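Local coordinates for protein glutathione S-transferase (PDB 2DSA) that probably acts as a glutathione transferase and reductively dechlorinates metabolites of polychlorinated biphenyls, at residues 98-101 with 102-106; 130-133 with 134-137; 177-180 with 181-184; 136-139 with 140-143. All blocks are in the same frame, centred on the assembly; numbering follows the deposited sequence.

How the contacts relate
All four contacts are local turns within the all-helical C-terminal domain of this glutathione S-transferase. Contact 1, on helix 89-109, is fully buried, between bound ligands and the second subunit; among its polar side chains, Glu104 bonds a glutathione. Contacts 2 and 4 share helix 119-139: the first is a regular turn whose polar side meets water and the second subunit, the other is the C-terminal end of the same helix. Contact 3 lies on helix 176-186, with Leu178 and Phe181 buried and Gln179, Ala180 and Gly183 at the surface. Phe100 of contact 1 packs on Val136, common to contacts 2 and 4, while Leu178 and Phe181 of contact 3 close over Val136 and Leu140.

Contact 1: residues 98-101 with 102-106; sequences LNFI and SSELH. With GSH (glutathione), chain G; GSH (glutathione), chain E; HPX ((2Z,4E)-2-hydroxy-6-oxo-6-phenylhexa-2,4-dienoic acid), chain F.
Leu98 O takes the amide of Ser102 in an ordinary helical bond, in the middle of helix 89-109. At Asn99 the carbonyl oxygen is gripped twice by Ser103, through its N and, at 2.8 Å, through its OG, the two donors arriving from opposite faces of the carbonyl plane. A chi1 of 66° folds this hydroxyl back onto the preceding turn. Water 1 joins Asn99 OD1 to Ser102 OG, while Asn99 ND2 bonds Glu65 of the second subunit. Phe100 lays one ring face under Glu104 CB, a CH-pi contact of 3.9 Å to the ring centroid, and its CE2 meets Leu105 CG at 4.0 Å. At Ile101 the helix widens into a pi-type turn: His106 N reaches Ile101 O at 2.7 Å, nearly straight at 174°, whereas Leu105 N makes weak bonds to both Phe100 O and Ile101 O. His106 ND1 is held by Tyr157, and its CD2 edge comes within 3.3 Å of OA1 of the bound dienoic acid. Glu104 bends at chi2 and accepts N1 of a glutathione (chain G) on OE1 at 2.6 Å; that ligand sits in the pocket of the second subunit, whose Lys107 pairs with the same oxygen. The glutathione beside His106 lies in this subunit's own pocket. One helix therefore faces both sites, its carboxylate crossing the interface to an amino group, where opposite charges should reinforce the bond.

Contact 2: residues 130-133 with 134-137; sequences NTRL and GQVA
A regular alpha-helical turn in the second half of helix 119-139 brings Arg132 and Gln135 together through water, on the side of the helix that meets the second subunit. Water 2 lies in the guanidinium plane at its edge, accepts from Arg132 NH2 at 3.0 Å and donates to Gln135 OE1 at 2.8 Å. The direct gap, Arg132 NE to Gln135 OE1, is 4.3 Å, so the solvent molecule does the joining. With chi1 at -177° and an extended chain beyond it, Gln135 carries its amide oxygen out to the bridge. Arg132 NH2 also makes a weak hydrogen bond to Ala49 O of the second subunit, and NH1 forms a long, weak ion pair with Glu104. In the helical bundle of the C-terminal domain, helix 119-139 packs here against helix 89-109, with Arg132, Gln135 and Val136 all touching Phe100. Four i to i+4 backbone bonds run through the turn, from Gly134 N to Asn130 O, the longest at 3.3 Å, through Ala137 N to Leu133 O, 3.0 Å long. On the buried side, Val136 CG2 rests 3.4 Å from Arg132 O, one turn back, and Ala137 CB approaches Leu133 O equally closely. Leu133 packs on Leu162, Leu172 and Trp175.

Contact 3: residues 177-180 with 181-184; sequences SLQA and FQGR
Ser177 O has two donors: Phe181 N, at 3.0 Å, and water 3, which donates a hydrogen bond to it at 2.7 Å. The water in turn accepts from Arg184 NH2, linking the two ends of the turn, and NH2 is further bonded to Pro144 O in the loop beyond helix 119-139. Bends at chi2 and chi3 double the guanidinium of Arg184 back over the preceding turn. Ala180 O lies 3.7 Å from the guanidinium plane, nearer the edge of one face than its centre; that oxygen accepts Arg184 N at 3.1 Å. Leu178 O takes the amide of Gln182 at 2.9 Å and Gln179 O that of Gly183, completing the run of i to i+4 bonds. Ser177 OG is satisfied by Ala137 O, which ties the start of this helix to helix 119-139. The two glutamines meet without a hydrogen bond: the chain of Gln182 runs back past Leu178 O, placing NE2 3.5 Å from Gln179 CA and 4.0 Å from Gln179 CG, with the amide planes 17° apart. Phe181 packs against Leu158 and Leu162, and Leu178 against Val136 and Leu140. Through these two residues helix 176-186 is fitted against helices 153-163 and 119-139 in the all-helical C-terminal domain of the glutathione S-transferase fold.

Contact 4: residues 136-139 with 140-143; sequences VARQ and LEHA
Leu140 is the first residue after helix 119-139 of the C-terminal helical bundle to leave helical backbone angles, and its side chain folds back on Val136 in the turn before. The apolar part of the contact rests on this pair. The two side chains lie side by side and point the same way, with Val136 CG1 and Leu140 CD1 3.9 Å apart. The chi1 of Leu140, -68°, turns its isobutyl group back along the helix, and CG of Leu140 stands 3.6 Å from Val136 O. Phe181 of helix 176-186 packs on Leu140, while Leu146 of the following loop and Leu158 of helix 153-163 touch both members of the pair.

The backbone bonds record how the helix runs out. Leu140 N still makes the alpha-helical bond to Val136 O, at 2.9 Å, and adds a weak one to Ala137 O. One residue on, the pattern has tightened. Glu141 N is 3.1 Å from Ala137 O, but at a poor angle; its weak bond, 3.3 Å, goes to Arg138 O, three residues back. The helix thus gives way to a tighter turn as the chain enters the loop that leads to helix 153-163.

Charged groups contribute little directly. Arg138 and Glu141 carry opposite charges, yet Arg138 NE and Glu141 OE1 stay 6.6 Å apart, too far for a salt bridge. What Glu141 brings to the helix end is the base of its side chain, with CB 3.3 Å from Arg138 O.

Contact 1: residues 98-101 with 102-106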
loop_
_atom_site.group_PDB
_atom_site.type_symbol
_atom_site.label_atom_id
_atom_site.label_comp_id
_atom_site.label_asym_id
_atom_site.label_seq_id
_atom_site.Cartn_x
_atom_site.Cartn_y
_atom_site.Cartn_z
ATOM N N LEU A 98 -3.909 6.126 1.604
ATOM C CA LEU A 98 -3.592 4.924 2.387
ATOM C C LEU A 98 -2.364 4.176 1.842
ATOM O O LEU A 98 -1.535 3.722 2.611
ATOM C CB LEU A 98 -4.792 3.971 2.482
ATOM C CG LEU A 98 -6.027 4.370 3.302
ATOM C CD1 LEU A 98 -7.110 3.297 3.150
ATOM C CD2 LEU A 98 -5.675 4.576 4.786
ATOM N N ASN A 99 -2.267 4.034 0.519
ATOM C CA ASN A 99 -1.105 3.373 -0.056
ATOM C C ASN A 99 0.185 4.192 0.089
ATOM O O ASN A 99 1.255 3.615 0.284
ATOM C CB ASN A 99 -1.319 3.003 -1.527
ATOM C CG ASN A 99 -0.347 1.951 -1.987
ATOM O OD1 ASN A 99 -0.501 0.791 -1.642
ATOM N ND2 ASN A 99 0.693 2.354 -2.743
ATOM N N PHE A 100 0.064 5.519 -0.040
ATOM C CA PHE A 100 1.137 6.460 0.275
ATOM C C PHE A 100 1.675 6.319 1.701
ATOM O O PHE A 100 2.891 6.218 1.911
ATOM C CB PHE A 100 0.694 7.907 0.041
ATOM C CG PHE A 100 1.800 8.915 0.248
ATOM C CD1 PHE A 100 2.592 9.330 -0.826
ATOM C CD2 PHE A 100 2.063 9.446 1.521
ATOM C CE1 PHE A 100 3.610 10.253 -0.647
ATOM C CE2 PHE A 100 3.078 10.369 1.715
ATOM C CZ PHE A 100 3.855 10.783 0.633
ATOM N N ILE A 101 0.781 6.318 2.682
ATOM C CA ILE A 101 1.212 6.203 4.070
ATOM C C ILE A 101 1.949 4.881 4.274
ATOM O O ILE A 101 3.010 4.837 4.903
ATOM C CB ILE A 101 0.051 6.407 5.076
ATOM C CG1 ILE A 101 -0.517 7.816 4.938
ATOM C CG2 ILE A 101 0.534 6.186 6.504
ATOM C CD1 ILE A 101 -1.973 7.965 5.325
ATOM N N SER A 102 1.401 3.817 3.707
ATOM C CA SER A 102 1.962 2.477 3.854
ATOM C C SER A 102 3.338 2.287 3.182
ATOM O O SER A 102 4.281 1.806 3.815
ATOM C CB SER A 102 0.965 1.448 3.315
ATOM O OG SER A 102 1.567 0.179 3.169
ATOM N N SER A 103 3.426 2.645 1.900
ATOM C CA SER A 103 4.617 2.352 1.092
ATOM C C SER A 103 5.686 3.447 1.188
ATOM O O SER A 103 6.882 3.159 1.074
ATOM C CB SER A 103 4.240 2.140 -0.370
ATOM O OG SER A 103 3.737 3.349 -0.940
ATOM N N GLU A 104 5.249 4.687 1.401
ATOM C CA GLU A 104 6.128 5.847 1.358
ATOM C C GLU A 104 6.515 6.360 2.740
ATOM O O GLU A 104 7.501 7.083 2.872
ATOM C CB GLU A 104 5.494 6.985 0.536
ATOM C CG GLU A 104 5.128 6.615 -0.943
ATOM C CD GLU A 104 6.332 6.171 -1.776
ATOM O OE1 GLU A 104 6.170 5.327 -2.687
ATOM O OE2 GLU A 104 7.453 6.662 -1.511
ATOM N N LEU A 105 5.738 6.017 3.765
ATOM C CA LEU A 105 6.027 6.504 5.108
ATOM C C LEU A 105 6.352 5.349 6.051
ATOM O O LEU A 105 7.488 5.210 6.510
ATOM C CB LEU A 105 4.882 7.369 5.648
ATOM C CG LEU A 105 4.591 8.729 5.015
ATOM C CD1 LEU A 105 3.427 9.406 5.740
ATOM C CD2 LEU A 105 5.836 9.653 5.020
ATOM N N HIS A 106 5.352 4.505 6.297
ATOM C CA HIS A 106 5.450 3.354 7.206
ATOM C C HIS A 106 6.670 2.491 6.887
ATOM O O HIS A 106 7.466 2.204 7.769
ATOM C CB HIS A 106 4.137 2.543 7.129
ATOM C CG HIS A 106 4.114 1.283 7.948
ATOM N ND1 HIS A 106 2.934 0.634 8.259
ATOM C CD2 HIS A 106 5.106 0.538 8.499
ATOM C CE1 HIS A 106 3.201 -0.446 8.970
ATOM N NE2 HIS A 106 4.510 -0.523 9.136
HETATM N N1 GSH G . 4.021 4.337 -3.840
HETATM C CA1 GSH G . 4.080 4.580 -5.265
HETATM C C1 GSH G . 3.047 3.733 -5.933
HETATM O O11 GSH G . 2.464 4.179 -6.932
HETATM O O12 GSH G . 2.777 2.575 -5.510
HETATM C CB1 GSH G . 5.449 4.188 -5.805
HETATM C CG1 GSH G . 5.617 4.547 -7.278
HETATM C CD1 GSH G . 7.006 4.183 -7.751
HETATM O OE1 GSH G . 7.894 3.524 -6.889
HETATM N N2 GSH G . 7.327 4.490 -9.013
HETATM C CA2 GSH G . 8.674 4.344 -9.548
HETATM C C2 GSH G . 9.196 5.678 -10.014
HETATM O O2 GSH G . 8.377 6.573 -10.729
HETATM C CB2 GSH G . 8.696 3.387 -10.738
HETATM S SG2 GSH G . 8.299 1.648 -10.389
HETATM N N3 GSH G . 10.458 5.978 -9.727
HETATM C CA3 GSH G . 10.829 6.511 -8.429
HETATM C C3 GSH G . 11.064 7.994 -8.431
HETATM O O31 GSH G . 10.647 8.695 -7.474
HETATM O O32 GSH G . 11.686 8.520 -9.384
HETATM N N1 GSH E . 2.382 -4.626 4.903
HETATM C CA1 GSH E . 1.980 -4.685 6.315
HETATM C C1 GSH E . 0.776 -3.819 6.567
HETATM O O11 GSH E . 0.660 -2.716 5.979
HETATM O O12 GSH E . -0.113 -4.177 7.383
HETATM C CB1 GSH E . 3.074 -4.224 7.272
HETATM C CG1 GSH E . 2.668 -4.500 8.729
HETATM C CD1 GSH E . 3.857 -4.322 9.632
HETATM O OE1 GSH E . 5.047 -3.909 9.044
HETATM N N2 GSH E . 3.711 -4.558 10.939
HETATM C CA2 GSH E . 4.780 -4.474 11.921
HETATM C C2 GSH E . 5.102 -5.809 12.511
HETATM O O2 GSH E . 4.085 -6.649 12.957
HETATM C CB2 GSH E . 4.421 -3.532 13.071
HETATM S SG2 GSH E . 4.194 -1.851 12.458
HETATM N N3 GSH E . 6.374 -6.147 12.593
HETATM C CA3 GSH E . 6.960 -7.093 11.654
HETATM C C3 GSH E . 7.357 -8.303 12.432
HETATM O O31 GSH E . 6.994 -8.360 13.630
HETATM O O32 GSH E . 8.023 -9.227 11.913
HETATM C CB3 HPX F . 5.946 1.562 19.976
HETATM C CB4 HPX F . 6.471 2.800 19.611
HETATM C CB5 HPX F . 6.957 2.997 18.316
HETATM C CB6 HPX F . 6.907 1.955 17.395
HETATM C CB1 HPX F . 6.383 0.722 17.758
HETATM C CB2 HPX F . 5.903 0.525 19.050
HETATM C CA6 HPX F . 6.339 -0.406 16.773
HETATM O OA4 HPX F . 6.280 -1.555 17.188
HETATM C CA5 HPX F . 6.375 -0.166 15.319
HETATM C CA4 HPX F . 7.117 -0.985 14.585
HETATM C CA3 HPX F . 7.207 -0.845 13.124
HETATM C CA2 HPX F . 7.687 -1.833 12.358
HETATM O OA3 HPX F . 8.127 -2.988 12.843
HETATM C CA1 HPX F . 7.731 -1.643 10.929
HETATM O OA2 HPX F . 7.964 -2.631 10.199
HETATM O OA1 HPX F . 7.522 -0.498 10.487
HETATM O O HOH W 1 1.472 -0.107 0.195
#

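Contact 2: residues 130-133 with 134-137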
loop_
_atom_site.group_PDB
_atom_site.type_symbol
_atom_site.label_atom_id
_atom_site.label_comp_id
_atom_site.label_asym_id
_atom_site.label_seq_id
_atom_site.Cartn_x
_atom_site.Cartn_y
_atom_site.Cartn_z
ATOM N N ASN A 130 12.288 12.735 5.093
ATOM C CA ASN A 130 12.355 14.191 5.096
ATOM C C ASN A 130 11.575 14.772 3.927
ATOM O O ASN A 130 10.849 15.754 4.089
ATOM C CB ASN A 130 13.815 14.660 5.037
ATOM C CG ASN A 130 13.949 16.161 5.185
ATOM O OD1 ASN A 130 14.034 16.897 4.185
ATOM N ND2 ASN A 130 13.963 16.634 6.439
ATOM N N THR A 131 11.730 14.164 2.752
ATOM C CA THR A 131 11.067 14.636 1.530
ATOM C C THR A 131 9.571 14.337 1.585
ATOM O O THR A 131 8.735 15.206 1.338
ATOM C CB THR A 131 11.650 13.965 0.272
ATOM O OG1 THR A 131 13.065 14.151 0.238
ATOM C CG2 THR A 131 11.031 14.548 -0.991
ATOM N N ARG A 132 9.262 13.090 1.922
ATOM C CA ARG A 132 7.909 12.572 1.907
ATOM C C ARG A 132 7.048 13.287 2.958
ATOM O O ARG A 132 5.941 13.732 2.644
ATOM C CB ARG A 132 7.963 11.049 2.080
ATOM C CG ARG A 132 7.245 10.252 0.984
ATOM C CD ARG A 132 8.099 9.752 -0.184
ATOM N NE ARG A 132 8.165 10.744 -1.246
ATOM C CZ ARG A 132 8.708 10.566 -2.452
ATOM N NH1 ARG A 132 9.198 9.394 -2.836
ATOM N NH2 ARG A 132 8.734 11.582 -3.291
ATOM N N LEU A 133 7.573 13.448 4.181
ATOM C CA LEU A 133 6.919 14.272 5.227
ATOM C C LEU A 133 6.715 15.747 4.846
ATOM O O LEU A 133 5.780 16.392 5.318
ATOM C CB LEU A 133 7.681 14.209 6.552
ATOM C CG LEU A 133 7.825 12.896 7.323
ATOM C CD1 LEU A 133 8.782 13.113 8.491
ATOM C CD2 LEU A 133 6.472 12.315 7.801
ATOM N N GLY A 134 7.604 16.280 4.005
ATOM C CA GLY A 134 7.406 17.606 3.424
ATOM C C GLY A 134 6.147 17.650 2.574
ATOM O O GLY A 134 5.340 18.574 2.691
ATOM N N GLN A 135 5.967 16.640 1.725
ATOM C CA GLN A 135 4.777 16.576 0.881
ATOM C C GLN A 135 3.477 16.548 1.709
ATOM O O GLN A 135 2.491 17.204 1.354
ATOM C CB GLN A 135 4.849 15.383 -0.073
ATOM C CG GLN A 135 3.667 15.289 -1.050
ATOM C CD GLN A 135 3.680 14.016 -1.869
ATOM O OE1 GLN A 135 4.626 13.209 -1.799
ATOM N NE2 GLN A 135 2.622 13.811 -2.645
ATOM N N VAL A 136 3.489 15.812 2.818
ATOM C CA VAL A 136 2.301 15.704 3.679
ATOM C C VAL A 136 2.049 16.982 4.466
ATOM O O VAL A 136 0.898 17.371 4.673
ATOM C CB VAL A 136 2.392 14.501 4.652
ATOM C CG1 VAL A 136 1.076 14.292 5.361
ATOM C CG2 VAL A 136 2.785 13.250 3.897
ATOM N N ALA A 137 3.126 17.630 4.909
ATOM C CA ALA A 137 3.018 18.899 5.615
ATOM C C ALA A 137 2.380 19.963 4.727
ATOM O O ALA A 137 1.533 20.731 5.187
ATOM C CB ALA A 137 4.380 19.348 6.120
HETATM O O HOH W 2 7.324 13.789 -1.761
#

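Contact 3: residues 177-180 with 181-184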
loop_
_atom_site.group_PDB
_atom_site.type_symbol
_atom_site.label_atom_id
_atom_site.label_comp_id
_atom_site.label_asym_id
_atom_site.label_seq_id
_atom_site.Cartn_x
_atom_site.Cartn_y
_atom_site.Cartn_z
ATOM N N SER A 177 2.642 22.121 10.435
ATOM C CA SER A 177 1.309 21.615 10.036
ATOM C C SER A 177 1.060 20.138 10.440
ATOM O O SER A 177 -0.090 19.731 10.656
ATOM C CB SER A 177 1.050 21.838 8.537
ATOM O OG SER A 177 1.841 20.958 7.758
ATOM N N LEU A 178 2.138 19.363 10.568
ATOM C CA LEU A 178 2.068 17.970 11.024
ATOM C C LEU A 178 1.857 17.857 12.535
ATOM O O LEU A 178 1.116 16.984 12.998
ATOM C CB LEU A 178 3.313 17.174 10.605
ATOM C CG LEU A 178 3.575 17.024 9.095
ATOM C CD1 LEU A 178 4.807 16.185 8.843
ATOM C CD2 LEU A 178 2.357 16.420 8.384
ATOM N N GLN A 179 2.528 18.722 13.296
ATOM C CA GLN A 179 2.305 18.841 14.742
ATOM C C GLN A 179 0.899 19.345 15.048
ATOM O O GLN A 179 0.260 18.889 15.989
ATOM C CB GLN A 179 3.340 19.774 15.365
ATOM C CG GLN A 179 4.747 19.237 15.314
ATOM C CD GLN A 179 5.779 20.289 15.640
ATOM O OE1 GLN A 179 5.646 21.452 15.250
ATOM N NE2 GLN A 179 6.835 19.881 16.341
ATOM N N ALA A 180 0.429 20.295 14.247
ATOM C CA ALA A 180 -0.939 20.792 14.343
ATOM C C ALA A 180 -1.935 19.661 14.084
ATOM O O ALA A 180 -2.941 19.540 14.784
ATOM C CB ALA A 180 -1.161 21.928 13.365
ATOM N N PHE A 181 -1.631 18.832 13.088
ATOM C CA PHE A 181 -2.446 17.664 12.748
ATOM C C PHE A 181 -2.470 16.649 13.893
ATOM O O PHE A 181 -3.525 16.113 14.216
ATOM C CB PHE A 181 -1.939 17.035 11.439
ATOM C CG PHE A 181 -2.512 15.673 11.142
ATOM C CD1 PHE A 181 -3.706 15.542 10.438
ATOM C CD2 PHE A 181 -1.836 14.517 11.541
ATOM C CE1 PHE A 181 -4.224 14.281 10.151
ATOM C CE2 PHE A 181 -2.347 13.258 11.263
ATOM C CZ PHE A 181 -3.536 13.141 10.567
ATOM N N GLN A 182 -1.314 16.405 14.510
ATOM C CA GLN A 182 -1.219 15.492 15.656
ATOM C C GLN A 182 -2.129 15.891 16.805
ATOM O O GLN A 182 -2.774 15.036 17.414
ATOM C CB GLN A 182 0.211 15.413 16.161
ATOM C CG GLN A 182 1.114 14.610 15.270
ATOM C CD GLN A 182 2.522 14.540 15.789
ATOM O OE1 GLN A 182 3.075 13.452 15.978
ATOM N NE2 GLN A 182 3.117 15.701 16.040
ATOM N N GLY A 183 -2.178 17.191 17.096
ATOM C CA GLY A 183 -3.015 17.709 18.170
ATOM C C GLY A 183 -4.496 17.679 17.840
ATOM O O GLY A 183 -5.334 17.511 18.721
ATOM N N ARG A 184 -4.802 17.847 16.559
ATOM C CA ARG A 184 -6.156 17.801 16.033
ATOM C C ARG A 184 -6.752 16.394 16.157
ATOM O O ARG A 184 -7.900 16.235 16.573
ATOM C CB ARG A 184 -6.125 18.239 14.566
ATOM C CG ARG A 184 -7.443 18.707 14.008
ATOM C CD ARG A 184 -7.246 19.787 12.948
ATOM N NE ARG A 184 -6.224 19.406 11.984
ATOM C CZ ARG A 184 -5.165 20.142 11.654
ATOM N NH1 ARG A 184 -4.956 21.350 12.181
ATOM N NH2 ARG A 184 -4.319 19.661 10.765
HETATM O O HOH W 3 -2.421 20.888 9.788
#

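Contact 4: residues 136-139 with 140-143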
loop_
_atom_site.group_PDB
_atom_site.type_symbol
_atom_site.label_atom_id
_atom_site.label_comp_id
_atom_site.label_asym_id
_atom_site.label_seq_id
_atom_site.Cartn_x
_atom_site.Cartn_y
_atom_site.Cartn_z
ATOM N N VAL A 136 3.489 15.812 2.818
ATOM C CA VAL A 136 2.301 15.704 3.679
ATOM C C VAL A 136 2.049 16.982 4.466
ATOM O O VAL A 136 0.898 17.371 4.673
ATOM C CB VAL A 136 2.392 14.501 4.652
ATOM C CG1 VAL A 136 1.076 14.292 5.361
ATOM C CG2 VAL A 136 2.785 13.250 3.897
ATOM N N ALA A 137 3.126 17.630 4.909
ATOM C CA ALA A 137 3.018 18.899 5.615
ATOM C C ALA A 137 2.380 19.963 4.727
ATOM O O ALA A 137 1.533 20.731 5.187
ATOM C CB ALA A 137 4.380 19.348 6.120
ATOM N N ARG A 138 2.763 19.986 3.451
ATOM C CA ARG A 138 2.142 20.907 2.498
ATOM C C ARG A 138 0.662 20.584 2.281
ATOM O O ARG A 138 -0.172 21.494 2.169
ATOM C CB ARG A 138 2.923 20.947 1.185
ATOM C CG ARG A 138 4.335 21.517 1.376
ATOM C CD ARG A 138 5.063 21.841 0.063
ATOM N NE ARG A 138 5.308 20.647 -0.752
ATOM C CZ ARG A 138 6.353 19.828 -0.620
ATOM N NH1 ARG A 138 7.280 20.054 0.317
ATOM N NH2 ARG A 138 6.462 18.776 -1.430
ATOM N N GLN A 139 0.339 19.285 2.256
ATOM C CA GLN A 139 -1.042 18.826 2.087
ATOM C C GLN A 139 -1.902 19.287 3.267
ATOM O O GLN A 139 -3.037 19.704 3.088
ATOM C CB GLN A 139 -1.082 17.294 1.937
ATOM C CG GLN A 139 -2.493 16.660 1.784
ATOM C CD GLN A 139 -3.143 16.885 0.411
ATOM O OE1 GLN A 139 -4.367 16.804 0.282
ATOM N NE2 GLN A 139 -2.335 17.155 -0.612
ATOM N N LEU A 140 -1.330 19.244 4.467
ATOM C CA LEU A 140 -2.053 19.579 5.690
ATOM C C LEU A 140 -1.937 21.055 6.109
ATOM O O LEU A 140 -2.436 21.447 7.173
ATOM C CB LEU A 140 -1.655 18.622 6.823
ATOM C CG LEU A 140 -2.097 17.159 6.651
ATOM C CD1 LEU A 140 -1.388 16.262 7.638
ATOM C CD2 LEU A 140 -3.620 16.983 6.767
ATOM N N GLU A 141 -1.310 21.863 5.246
ATOM C CA GLU A 141 -1.111 23.294 5.495
ATOM C C GLU A 141 -2.374 24.138 5.468
ATOM O O GLU A 141 -2.537 25.028 6.312
ATOM C CB GLU A 141 -0.123 23.886 4.499
ATOM C CG GLU A 141 1.190 24.306 5.120
ATOM C CD GLU A 141 2.167 24.816 4.086
ATOM O OE1 GLU A 141 3.382 24.521 4.224
ATOM O OE2 GLU A 141 1.724 25.500 3.125
ATOM N N HIS A 142 -3.254 23.886 4.500
ATOM C CA HIS A 142 -4.453 24.717 4.357
ATOM C C HIS A 142 -5.760 23.954 4.583
ATOM O O HIS A 142 -6.847 24.523 4.436
ATOM C CB HIS A 142 -4.462 25.460 3.005
ATOM C CG HIS A 142 -3.212 26.243 2.734
ATOM N ND1 HIS A 142 -2.891 27.398 3.419
ATOM C CD2 HIS A 142 -2.198 26.030 1.859
ATOM C CE1 HIS A 142 -1.732 27.860 2.979
ATOM N NE2 HIS A 142 -1.290 27.048 2.034
ATOM N N ALA A 143 -5.653 22.678 4.951
ATOM C CA ALA A 143 -6.824 21.859 5.282
ATOM C C ALA A 143 -6.522 20.979 6.501
ATOM O O ALA A 143 -5.385 20.527 6.671
ATOM C CB ALA A 143 -7.254 21.022 4.073
#